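Local coordinates for heme-binding protein A / AI-2 binding protein A (Helicobacter pylori SS1, PDB 6OFQ) that probably binds peptides in the periplasm and delivers them to an ABC transporter for import, as substrate-binding proteins of its family do, at residues A[439-448]-A[454-465]; A[27-35]-A[524-533]. One frame throughout, in Å; residues are numbered along the deposited sequence.

Interaction 1. Residues A[439-448]-A[454-465]; sequences LYTLWSKQAA and QNGSFYKSDAFS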
loop_
_atom_site.group_PDB
_atom_site.type_symbol
_atom_site.label_atom_id
_atom_site.label_comp_id
_atom_site.label_asym_id
_atom_site.label_seq_id
_atom_site.Cartn_x
_atom_site.Cartn_y
_atom_site.Cartn_z
ATOM N N LEU A 439 -11.127 -0.945 5.519
ATOM C CA LEU A 439 -12.514 -1.273 5.323
ATOM C C LEU A 439 -13.133 -0.513 4.150
ATOM O O LEU A 439 -13.840 -1.124 3.338
ATOM C CB LEU A 439 -13.322 -1.015 6.573
ATOM C CG LEU A 439 -12.850 -1.782 7.822
ATOM C CD1 LEU A 439 -13.660 -1.298 9.025
ATOM C CD2 LEU A 439 -13.010 -3.281 7.609
ATOM N N TYR A 440 -12.914 0.776 4.005
ATOM C CA TYR A 440 -13.562 1.505 2.924
ATOM C C TYR A 440 -12.803 1.362 1.627
ATOM O O TYR A 440 -13.369 1.069 0.545
ATOM C CB TYR A 440 -13.775 2.982 3.282
ATOM C CG TYR A 440 -14.820 3.639 2.390
ATOM C CD1 TYR A 440 -16.149 3.407 2.676
ATOM C CD2 TYR A 440 -14.493 4.394 1.290
ATOM C CE1 TYR A 440 -17.157 3.932 1.886
ATOM C CE2 TYR A 440 -15.525 4.957 0.498
ATOM C CZ TYR A 440 -16.816 4.676 0.850
ATOM O OH TYR A 440 -17.951 5.186 0.148
ATOM N N THR A 441 -11.491 1.478 1.692
ATOM C CA THR A 441 -10.716 1.456 0.468
ATOM C C THR A 441 -10.756 0.100 -0.214
ATOM O O THR A 441 -10.618 0.041 -1.438
ATOM C CB THR A 441 -9.282 1.840 0.837
ATOM O OG1 THR A 441 -9.327 3.118 1.472
ATOM C CG2 THR A 441 -8.335 1.992 -0.383
ATOM N N LEU A 442 -10.863 -0.988 0.562
ATOM C CA LEU A 442 -10.778 -2.355 0.014
ATOM C C LEU A 442 -12.073 -3.111 -0.026
ATOM O O LEU A 442 -12.189 -4.116 -0.728
ATOM C CB LEU A 442 -9.743 -3.238 0.740
ATOM C CG LEU A 442 -8.399 -2.548 0.935
ATOM C CD1 LEU A 442 -7.522 -3.427 1.828
ATOM C CD2 LEU A 442 -7.674 -2.220 -0.356
ATOM N N TRP A 443 -13.057 -2.715 0.764
ATOM C CA TRP A 443 -14.247 -3.529 0.985
ATOM C C TRP A 443 -15.609 -2.868 0.778
ATOM O O TRP A 443 -16.660 -3.460 1.019
ATOM C CB TRP A 443 -14.212 -4.202 2.380
ATOM C CG TRP A 443 -12.970 -5.081 2.627
ATOM C CD1 TRP A 443 -11.821 -4.734 3.268
ATOM C CD2 TRP A 443 -12.783 -6.415 2.135
ATOM N NE1 TRP A 443 -10.910 -5.766 3.212
ATOM C CE2 TRP A 443 -11.484 -6.807 2.497
ATOM C CE3 TRP A 443 -13.596 -7.300 1.421
ATOM C CZ2 TRP A 443 -11.011 -8.071 2.197
ATOM C CZ3 TRP A 443 -13.081 -8.564 1.131
ATOM C CH2 TRP A 443 -11.817 -8.924 1.517
ATOM N N SER A 444 -15.588 -1.595 0.379
ATOM C CA SER A 444 -16.841 -0.844 0.213
ATOM C C SER A 444 -17.456 -1.013 -1.183
ATOM O O SER A 444 -16.753 -1.325 -2.174
ATOM C CB SER A 444 -16.670 0.647 0.501
ATOM O OG SER A 444 -15.827 1.233 -0.443
ATOM N N LYS A 445 -18.732 -0.645 -1.292
ATOM C CA LYS A 445 -19.317 -0.513 -2.618
ATOM C C LYS A 445 -18.632 0.509 -3.475
ATOM O O LYS A 445 -18.445 0.262 -4.673
ATOM C CB LYS A 445 -20.801 -0.230 -2.522
ATOM C CG LYS A 445 -21.551 -1.472 -2.111
ATOM C CD LYS A 445 -23.015 -1.189 -1.813
ATOM C CE LYS A 445 -23.649 -0.767 -3.147
ATOM N NZ LYS A 445 -25.115 -1.005 -3.215
ATOM N N GLN A 446 -18.267 1.633 -2.883
ATOM C CA GLN A 446 -17.546 2.647 -3.619
ATOM C C GLN A 446 -16.303 2.038 -4.238
ATOM O O GLN A 446 -16.024 2.186 -5.427
ATOM C CB GLN A 446 -17.204 3.826 -2.703
ATOM C CG GLN A 446 -16.222 4.787 -3.366
ATOM C CD GLN A 446 -16.786 5.468 -4.612
ATOM O OE1 GLN A 446 -17.935 5.922 -4.603
ATOM N NE2 GLN A 446 -16.006 5.613 -5.654
ATOM N N ALA A 447 -15.537 1.277 -3.454
ATOM C CA ALA A 447 -14.277 0.712 -3.952
ATOM C C ALA A 447 -14.552 -0.292 -5.076
ATOM O O ALA A 447 -13.797 -0.337 -6.053
ATOM C CB ALA A 447 -13.466 0.053 -2.846
ATOM N N ALA A 448 -15.584 -1.095 -4.932
ATOM C CA ALA A 448 -15.991 -2.061 -5.965
ATOM C C ALA A 448 -16.444 -1.408 -7.255
ATOM O O ALA A 448 -16.356 -2.058 -8.340
ATOM C CB ALA A 448 -17.070 -2.986 -5.455
ATOM N N GLN A 454 -9.618 -2.016 -6.207
ATOM C CA GLN A 454 -8.893 -2.603 -5.082
ATOM C C GLN A 454 -9.754 -3.479 -4.189
ATOM O O GLN A 454 -9.219 -4.132 -3.279
ATOM C CB GLN A 454 -8.281 -1.495 -4.207
ATOM C CG GLN A 454 -7.465 -0.533 -5.078
ATOM C CD GLN A 454 -6.429 0.268 -4.314
ATOM O OE1 GLN A 454 -5.347 -0.252 -4.067
ATOM N NE2 GLN A 454 -6.834 1.389 -3.790
ATOM N N ASN A 455 -11.026 -3.595 -4.550
ATOM C CA ASN A 455 -11.934 -4.484 -3.829
ATOM C C ASN A 455 -11.962 -5.792 -4.643
ATOM O O ASN A 455 -12.841 -6.066 -5.485
ATOM C CB ASN A 455 -13.308 -3.832 -3.696
ATOM C CG ASN A 455 -14.318 -4.636 -2.916
ATOM O OD1 ASN A 455 -14.191 -5.854 -2.779
ATOM N ND2 ASN A 455 -15.353 -3.981 -2.408
ATOM N N GLY A 456 -10.964 -6.622 -4.359
ATOM C CA GLY A 456 -10.701 -7.819 -5.158
ATOM C C GLY A 456 -11.729 -8.903 -4.951
ATOM O O GLY A 456 -11.805 -9.809 -5.769
ATOM N N SER A 457 -12.547 -8.824 -3.917
ATOM C CA SER A 457 -13.665 -9.748 -3.707
ATOM C C SER A 457 -14.969 -9.272 -4.349
ATOM O O SER A 457 -15.992 -9.922 -4.306
ATOM C CB SER A 457 -13.905 -9.989 -2.200
ATOM O OG SER A 457 -12.849 -10.746 -1.655
ATOM N N PHE A 458 -14.930 -8.048 -4.873
ATOM C CA PHE A 458 -16.120 -7.334 -5.345
ATOM C C PHE A 458 -17.235 -7.382 -4.306
ATOM O O PHE A 458 -18.405 -7.671 -4.579
ATOM C CB PHE A 458 -16.597 -7.894 -6.711
ATOM C CG PHE A 458 -15.671 -7.559 -7.865
ATOM C CD1 PHE A 458 -14.526 -8.257 -8.095
ATOM C CD2 PHE A 458 -15.869 -6.405 -8.604
ATOM C CE1 PHE A 458 -13.640 -7.919 -9.109
ATOM C CE2 PHE A 458 -15.056 -6.135 -9.687
ATOM C CZ PHE A 458 -13.918 -6.863 -9.926
ATOM N N TYR A 459 -16.839 -7.151 -3.054
ATOM C CA TYR A 459 -17.805 -7.219 -1.977
ATOM C C TYR A 459 -18.727 -6.009 -1.999
ATOM O O TYR A 459 -18.234 -4.888 -1.883
ATOM C CB TYR A 459 -17.072 -7.300 -0.642
ATOM C CG TYR A 459 -17.903 -7.409 0.597
ATOM C CD1 TYR A 459 -18.953 -8.297 0.728
ATOM C CD2 TYR A 459 -17.653 -6.571 1.682
ATOM C CE1 TYR A 459 -19.752 -8.345 1.865
ATOM C CE2 TYR A 459 -18.418 -6.651 2.820
ATOM C CZ TYR A 459 -19.444 -7.557 2.970
ATOM O OH TYR A 459 -20.124 -7.561 4.152
ATOM N N LYS A 460 -20.014 -6.261 -2.123
ATOM C CA LYS A 460 -21.010 -5.186 -2.200
ATOM C C LYS A 460 -22.099 -5.420 -1.161
ATOM O O LYS A 460 -23.008 -6.211 -1.359
ATOM C CB LYS A 460 -21.625 -5.198 -3.601
ATOM C CG LYS A 460 -20.631 -4.868 -4.685
ATOM C CD LYS A 460 -21.219 -4.871 -6.093
ATOM C CE LYS A 460 -22.386 -3.911 -6.170
ATOM N NZ LYS A 460 -22.698 -3.955 -7.625
ATOM N N SER A 461 -21.963 -4.752 -0.022
ATOM C CA SER A 461 -22.939 -4.837 1.036
ATOM C C SER A 461 -23.301 -3.402 1.396
ATOM O O SER A 461 -22.456 -2.616 1.861
ATOM C CB SER A 461 -22.396 -5.525 2.284
ATOM O OG SER A 461 -23.217 -5.264 3.424
ATOM N N ASP A 462 -24.596 -3.088 1.269
ATOM C CA ASP A 462 -25.093 -1.798 1.721
ATOM C C ASP A 462 -25.008 -1.593 3.228
ATOM O O ASP A 462 -24.589 -0.539 3.738
ATOM C CB ASP A 462 -26.554 -1.560 1.344
ATOM C CG ASP A 462 -26.690 -1.156 -0.102
ATOM O OD1 ASP A 462 -25.857 -0.336 -0.574
ATOM O OD2 ASP A 462 -27.668 -1.711 -0.648
ATOM N N ALA A 463 -25.346 -2.621 3.995
ATOM C CA ALA A 463 -25.316 -2.510 5.434
ATOM C C ALA A 463 -23.885 -2.224 5.939
ATOM O O ALA A 463 -23.622 -1.392 6.823
ATOM C CB ALA A 463 -25.922 -3.774 6.050
ATOM N N PHE A 464 -22.891 -2.888 5.334
ATOM C CA PHE A 464 -21.494 -2.742 5.728
ATOM C C PHE A 464 -21.067 -1.351 5.283
ATOM O O PHE A 464 -20.489 -0.565 6.087
ATOM C CB PHE A 464 -20.661 -3.790 5.020
ATOM C CG PHE A 464 -19.186 -3.676 5.183
ATOM C CD1 PHE A 464 -18.601 -4.157 6.348
ATOM C CD2 PHE A 464 -18.403 -3.154 4.179
ATOM C CE1 PHE A 464 -17.242 -4.074 6.503
ATOM C CE2 PHE A 464 -17.037 -3.146 4.280
ATOM C CZ PHE A 464 -16.481 -3.583 5.463
ATOM N N SER A 465 -21.307 -1.012 4.021
ATOM C CA SER A 465 -20.833 0.245 3.475
ATOM C C SER A 465 -21.467 1.484 4.125
ATOM O O SER A 465 -20.726 2.416 4.477
ATOM C CB SER A 465 -21.026 0.291 1.977
ATOM O OG SER A 465 -20.257 -0.688 1.278
HETATM O O HOH W 1 -9.903 1.625 -3.545
HETATM O O HOH W 2 -11.810 -7.048 -1.342
HETATM O O HOH W 3 -9.489 -6.208 -1.433
HETATM O O HOH W 4 -19.352 -3.525 0.268
HETATM O O HOH W 5 -25.289 -4.156 -2.915
HETATM O O HOH W 6 -11.160 0.323 -5.775
#
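Gln-454 lays CB against CD2 of Leu-442, and its NE2 donates to a water that in turn donates to Thr-441 O. Next comes Asn-455, whose CG stands anti to the backbone N (chi1 -178°), bringing the amide to the break between helices 436-443 and 445-449. ND2 donates to Ser-444 O at 3.0 Å, in its own amide plane but above that of the carbonyl, and also to Tyr-459 O; OD1 accepts from Tyr-459 N at 3.0 Å. An asparagine suits this place because its amide donates to carbonyls of both segments while accepting a backbone N-H. The OG of Ser-457, bonded to Pro-496 O, lies 3.5 Å from CZ3 of Trp-443. Tyr-459 sets CB at the indole edge, while its OH pairs with Asp-494. Asp-462 OD1 takes Lys-445 NZ in a salt bridge of 2.8 Å, met from above the carboxylate plane. Phe-464 presses CE2 to 3.6 Å from CB of Trp-443. Finally, the small hydroxyl of Ser-465 donates to Ser-461 O and accepts from Lys-445 N at 3.0 Å, nearly straight at 162°. At the break, Ser-444 O and Lys-445 N thus find buried side-chain partners, whereas the ion pair joins exposed Asp-462 to partly exposed Lys-445.

Interaction 2. Residues A[27-35]-A[524-533]; sequences KRFGGVLVF and NRFFKVYLEK
Arg-28 lies flat along the ring of Tyr-530, and its extended chain can be followed across that ring atom by atom. CB starts over the near end, 3.8 Å from CG of the tyrosine. CG sits almost on the ring normal, 3.7 Å from the centroid, a CH-pi contact. CD passes on to CD1 and CE1, and NE comes to 3.5 Å from CZ. At the tip the guanidinium is turned only 11° from the ring plane, with NH2 reaching beside OH and NH1 bonded to Tyr-239 OH outside the pair. Arginine suits the place because its methylenes and its flat cationic end can both cover an aromatic face. Tyr-530 offers that face by placing CG between its backbone N and carbonyl carbon (chi1 61°).

Nearby, the C-terminal residue Lys-533 folds back, its chain bent at chi2 and chi4, until NZ donates to Gly-30 O at 2.9 Å and to Leu-531 O at 2.7 Å. The backbone angles of Gly-30 and Gly-31 call for glycine, since a CB would be jammed against the preceding carbonyl O, and at Gly-31 also against Leu-531 CD1, which packs on its CA. One water links Arg-28 O and Gly-30 O to Leu-531 N.

Further along, the contact becomes apolar: CD2 of Leu-33 meets CD1 of Phe-526, and the CZ of Phe-526 lies over one face of the Phe-35 ring, the two planes 58° apart. Leu-33, Phe-35 and Phe-526 are all buried here, where their apolar side chains belong. Strand 32-37 belongs to a mixed sheet beside strand 242-247, whereas 530-531 pairs with 513-514. The arrangement thus brings the start of the ordered chain and its C-terminus together in one lobe, consistent with the type II periplasmic peptide-binding fold.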
loop_
_atom_site.group_PDB
_atom_site.type_symbol
_atom_site.label_atom_id
_atom_site.label_comp_id
_atom_site.label_asym_id
_atom_site.label_seq_id
_atom_site.Cartn_x
_atom_site.Cartn_y
_atom_site.Cartn_z
ATOM N N LYS A 27 28.814 12.407 11.977
ATOM C CA LYS A 27 29.341 11.112 11.599
ATOM C C LYS A 27 28.321 10.250 10.834
ATOM O O LYS A 27 28.705 9.263 10.201
ATOM C CB LYS A 27 29.817 10.351 12.835
ATOM C CG LYS A 27 30.950 11.021 13.609
ATOM C CD LYS A 27 31.741 9.971 14.391
ATOM C CE LYS A 27 32.259 10.451 15.741
ATOM N NZ LYS A 27 33.152 9.400 16.310
ATOM N N ARG A 28 27.028 10.580 10.940
ATOM C CA ARG A 28 25.996 9.840 10.227
ATOM C C ARG A 28 26.040 10.059 8.734
ATOM O O ARG A 28 25.567 9.192 7.991
ATOM C CB ARG A 28 24.617 10.163 10.777
ATOM C CG ARG A 28 24.441 9.673 12.203
ATOM C CD ARG A 28 23.054 9.994 12.692
ATOM N NE ARG A 28 22.786 9.451 14.013
ATOM C CZ ARG A 28 21.585 9.385 14.572
ATOM N NH1 ARG A 28 20.518 9.876 13.981
ATOM N NH2 ARG A 28 21.495 8.859 15.785
ATOM N N PHE A 29 26.522 11.193 8.241
ATOM C CA PHE A 29 26.404 11.512 6.841
ATOM C C PHE A 29 27.349 10.766 5.918
ATOM O O PHE A 29 28.484 10.442 6.335
ATOM C CB PHE A 29 26.619 13.017 6.619
ATOM C CG PHE A 29 25.465 13.858 7.093
ATOM C CD1 PHE A 29 25.432 14.299 8.395
ATOM C CD2 PHE A 29 24.420 14.160 6.253
ATOM C CE1 PHE A 29 24.345 15.013 8.847
ATOM C CE2 PHE A 29 23.326 14.896 6.680
ATOM C CZ PHE A 29 23.331 15.334 7.981
ATOM N N GLY A 30 26.803 10.395 4.765
ATOM C CA GLY A 30 27.624 9.840 3.696
ATOM C C GLY A 30 27.319 8.361 3.463
ATOM O O GLY A 30 27.215 7.562 4.427
ATOM N N GLY A 31 27.299 8.015 2.190
ATOM C CA GLY A 31 27.352 6.615 1.780
ATOM C C GLY A 31 26.289 6.203 0.820
ATOM O O GLY A 31 25.392 6.996 0.459
ATOM N N VAL A 32 26.439 4.969 0.346
ATOM C CA VAL A 32 25.534 4.344 -0.593
ATOM C C VAL A 32 24.811 3.194 0.100
ATOM O O VAL A 32 25.423 2.280 0.649
ATOM C CB VAL A 32 26.235 3.846 -1.866
ATOM C CG1 VAL A 32 25.287 3.206 -2.865
ATOM C CG2 VAL A 32 27.198 4.859 -2.446
ATOM N N LEU A 33 23.484 3.220 0.006
ATOM C CA LEU A 33 22.663 2.122 0.506
ATOM C C LEU A 33 22.145 1.311 -0.659
ATOM O O LEU A 33 21.601 1.866 -1.613
ATOM C CB LEU A 33 21.469 2.673 1.291
ATOM C CG LEU A 33 20.429 1.638 1.736
ATOM C CD1 LEU A 33 20.959 0.772 2.850
ATOM C CD2 LEU A 33 19.125 2.275 2.197
ATOM N N VAL A 34 22.380 0.004 -0.606
ATOM C CA VAL A 34 21.836 -0.949 -1.616
ATOM C C VAL A 34 20.679 -1.706 -0.972
ATOM O O VAL A 34 20.908 -2.509 -0.055
ATOM C CB VAL A 34 22.893 -1.904 -2.180
ATOM C CG1 VAL A 34 22.265 -2.702 -3.315
ATOM C CG2 VAL A 34 24.044 -1.114 -2.780
ATOM N N PHE A 35 19.466 -1.411 -1.418
ATOM C CA PHE A 35 18.226 -2.004 -0.902
ATOM C C PHE A 35 17.802 -3.005 -1.970
ATOM O O PHE A 35 17.849 -2.678 -3.157
ATOM C CB PHE A 35 17.203 -0.887 -0.805
ATOM C CG PHE A 35 15.814 -1.261 -0.398
ATOM C CD1 PHE A 35 14.858 -1.617 -1.321
ATOM C CD2 PHE A 35 15.387 -1.167 0.903
ATOM C CE1 PHE A 35 13.559 -1.919 -0.928
ATOM C CE2 PHE A 35 14.090 -1.442 1.313
ATOM C CZ PHE A 35 13.171 -1.835 0.367
ATOM N N ASN A 524 9.571 2.784 3.777
ATOM C CA ASN A 524 10.689 2.746 2.825
ATOM C C ASN A 524 11.148 4.075 2.323
ATOM O O ASN A 524 11.729 4.183 1.245
ATOM C CB ASN A 524 10.404 1.753 1.701
ATOM C CG ASN A 524 10.280 0.338 2.250
ATOM O OD1 ASN A 524 11.108 -0.112 3.033
ATOM N ND2 ASN A 524 9.186 -0.343 1.904
ATOM N N ARG A 525 10.903 5.113 3.118
ATOM C CA ARG A 525 11.609 6.388 2.984
ATOM C C ARG A 525 12.974 6.212 3.637
ATOM O O ARG A 525 13.079 5.638 4.740
ATOM C CB ARG A 525 10.841 7.474 3.724
ATOM C CG ARG A 525 9.579 7.846 2.972
ATOM C CD ARG A 525 8.709 8.804 3.758
ATOM N NE ARG A 525 8.185 8.169 4.963
ATOM C CZ ARG A 525 7.734 8.821 5.994
ATOM N NH1 ARG A 525 7.795 10.133 6.056
ATOM N NH2 ARG A 525 7.195 8.127 6.987
ATOM N N PHE A 526 14.045 6.604 2.940
ATOM C CA PHE A 526 15.411 6.353 3.395
ATOM C C PHE A 526 16.079 7.568 3.993
ATOM O O PHE A 526 17.249 7.499 4.307
ATOM C CB PHE A 526 16.264 5.815 2.217
ATOM C CG PHE A 526 15.700 4.557 1.625
ATOM C CD1 PHE A 526 15.504 3.405 2.390
ATOM C CD2 PHE A 526 15.321 4.524 0.304
ATOM C CE1 PHE A 526 14.867 2.277 1.887
ATOM C CE2 PHE A 526 14.756 3.366 -0.226
ATOM C CZ PHE A 526 14.545 2.243 0.549
ATOM N N PHE A 527 15.417 8.720 4.127
ATOM C CA PHE A 527 16.036 9.931 4.640
ATOM C C PHE A 527 16.665 9.831 6.013
ATOM O O PHE A 527 17.537 10.660 6.297
ATOM C CB PHE A 527 15.145 11.169 4.439
ATOM C CG PHE A 527 13.803 11.234 5.158
ATOM C CD1 PHE A 527 13.080 10.156 5.681
ATOM C CD2 PHE A 527 13.200 12.469 5.196
ATOM C CE1 PHE A 527 11.805 10.316 6.259
ATOM C CE2 PHE A 527 11.935 12.645 5.728
ATOM C CZ PHE A 527 11.240 11.579 6.273
ATOM N N LYS A 528 16.211 8.918 6.879
ATOM C CA LYS A 528 16.753 8.777 8.254
ATOM C C LYS A 528 17.753 7.649 8.341
ATOM O O LYS A 528 18.323 7.398 9.385
ATOM C CB LYS A 528 15.656 8.592 9.308
ATOM C CG LYS A 528 14.493 9.551 9.184
ATOM C CD LYS A 528 14.946 11.010 9.202
ATOM C CE LYS A 528 13.754 11.955 9.073
ATOM N NZ LYS A 528 14.147 13.372 9.013
ATOM N N VAL A 529 17.978 6.919 7.232
ATOM C CA VAL A 529 18.882 5.745 7.282
ATOM C C VAL A 529 20.326 6.218 7.147
ATOM O O VAL A 529 20.611 7.124 6.365
ATOM C CB VAL A 529 18.537 4.752 6.145
ATOM C CG1 VAL A 529 19.480 3.549 6.160
ATOM C CG2 VAL A 529 17.127 4.258 6.415
ATOM N N TYR A 530 21.241 5.610 7.901
ATOM C CA TYR A 530 22.645 6.001 7.751
ATOM C C TYR A 530 23.472 4.765 7.984
ATOM O O TYR A 530 23.010 3.699 8.441
ATOM C CB TYR A 530 23.050 7.111 8.749
ATOM C CG TYR A 530 22.944 6.774 10.212
ATOM C CD1 TYR A 530 21.730 6.859 10.910
ATOM C CD2 TYR A 530 24.015 6.268 10.916
ATOM C CE1 TYR A 530 21.625 6.527 12.241
ATOM C CE2 TYR A 530 23.912 5.963 12.251
ATOM C CZ TYR A 530 22.728 6.120 12.953
ATOM O OH TYR A 530 22.640 5.836 14.315
ATOM N N LEU A 531 24.742 4.908 7.587
ATOM C CA LEU A 531 25.709 3.834 7.775
ATOM C C LEU A 531 26.667 4.169 8.904
ATOM O O LEU A 531 27.224 5.262 8.942
ATOM C CB LEU A 531 26.477 3.656 6.466
ATOM C CG LEU A 531 25.634 3.459 5.202
ATOM C CD1 LEU A 531 26.544 3.220 3.972
ATOM C CD2 LEU A 531 24.601 2.355 5.390
ATOM N N GLU A 532 26.790 3.223 9.831
ATOM C CA GLU A 532 27.495 3.492 11.067
ATOM C C GLU A 532 28.966 3.571 10.733
ATOM O O GLU A 532 29.475 2.754 9.975
ATOM C CB GLU A 532 27.272 2.399 12.077
ATOM C CG GLU A 532 27.968 2.922 13.323
ATOM C CD GLU A 532 27.484 2.203 14.541
ATOM O OE1 GLU A 532 27.834 0.997 14.604
ATOM O OE2 GLU A 532 26.767 2.879 15.315
ATOM N N LYS A 533 29.629 4.606 11.259
ATOM C CA LYS A 533 31.082 4.693 11.022
ATOM C C LYS A 533 31.823 5.023 12.315
ATOM O O LYS A 533 32.870 4.387 12.432
ATOM C CB LYS A 533 31.463 5.797 10.033
ATOM C CG LYS A 533 30.694 5.818 8.733
ATOM C CD LYS A 533 30.543 7.272 8.343
ATOM C CE LYS A 533 29.718 7.462 7.088
ATOM N NZ LYS A 533 28.326 6.965 7.088
ATOM O OXT LYS A 533 31.371 5.871 13.115
HETATM O O HOH W 7 28.126 6.974 11.570
HETATM O O HOH W 8 25.150 7.308 6.094
#

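How the interactions relate
Interaction 1 is mostly buried and joins neighbours in sequence, with only five residues between its segments, whereas interaction 2 closes a span of nearly the whole chain and is only partly buried. Their centres lie 40 Å apart, on opposite sides of the chain's centre, and they share no helix or strand. Helix ends dominate the first, so its chemistry is that of a serine hydroxyl and an asparagine amide bonding to the backbone there, ordered waters, and a salt bridge at the edge. The second sits beside sheet strands: phenylalanines and a leucine fill its inner end, while its outer end, near both termini, relies on an arginine laid flat along an aromatic face and a lysine bonded to backbone carbonyls.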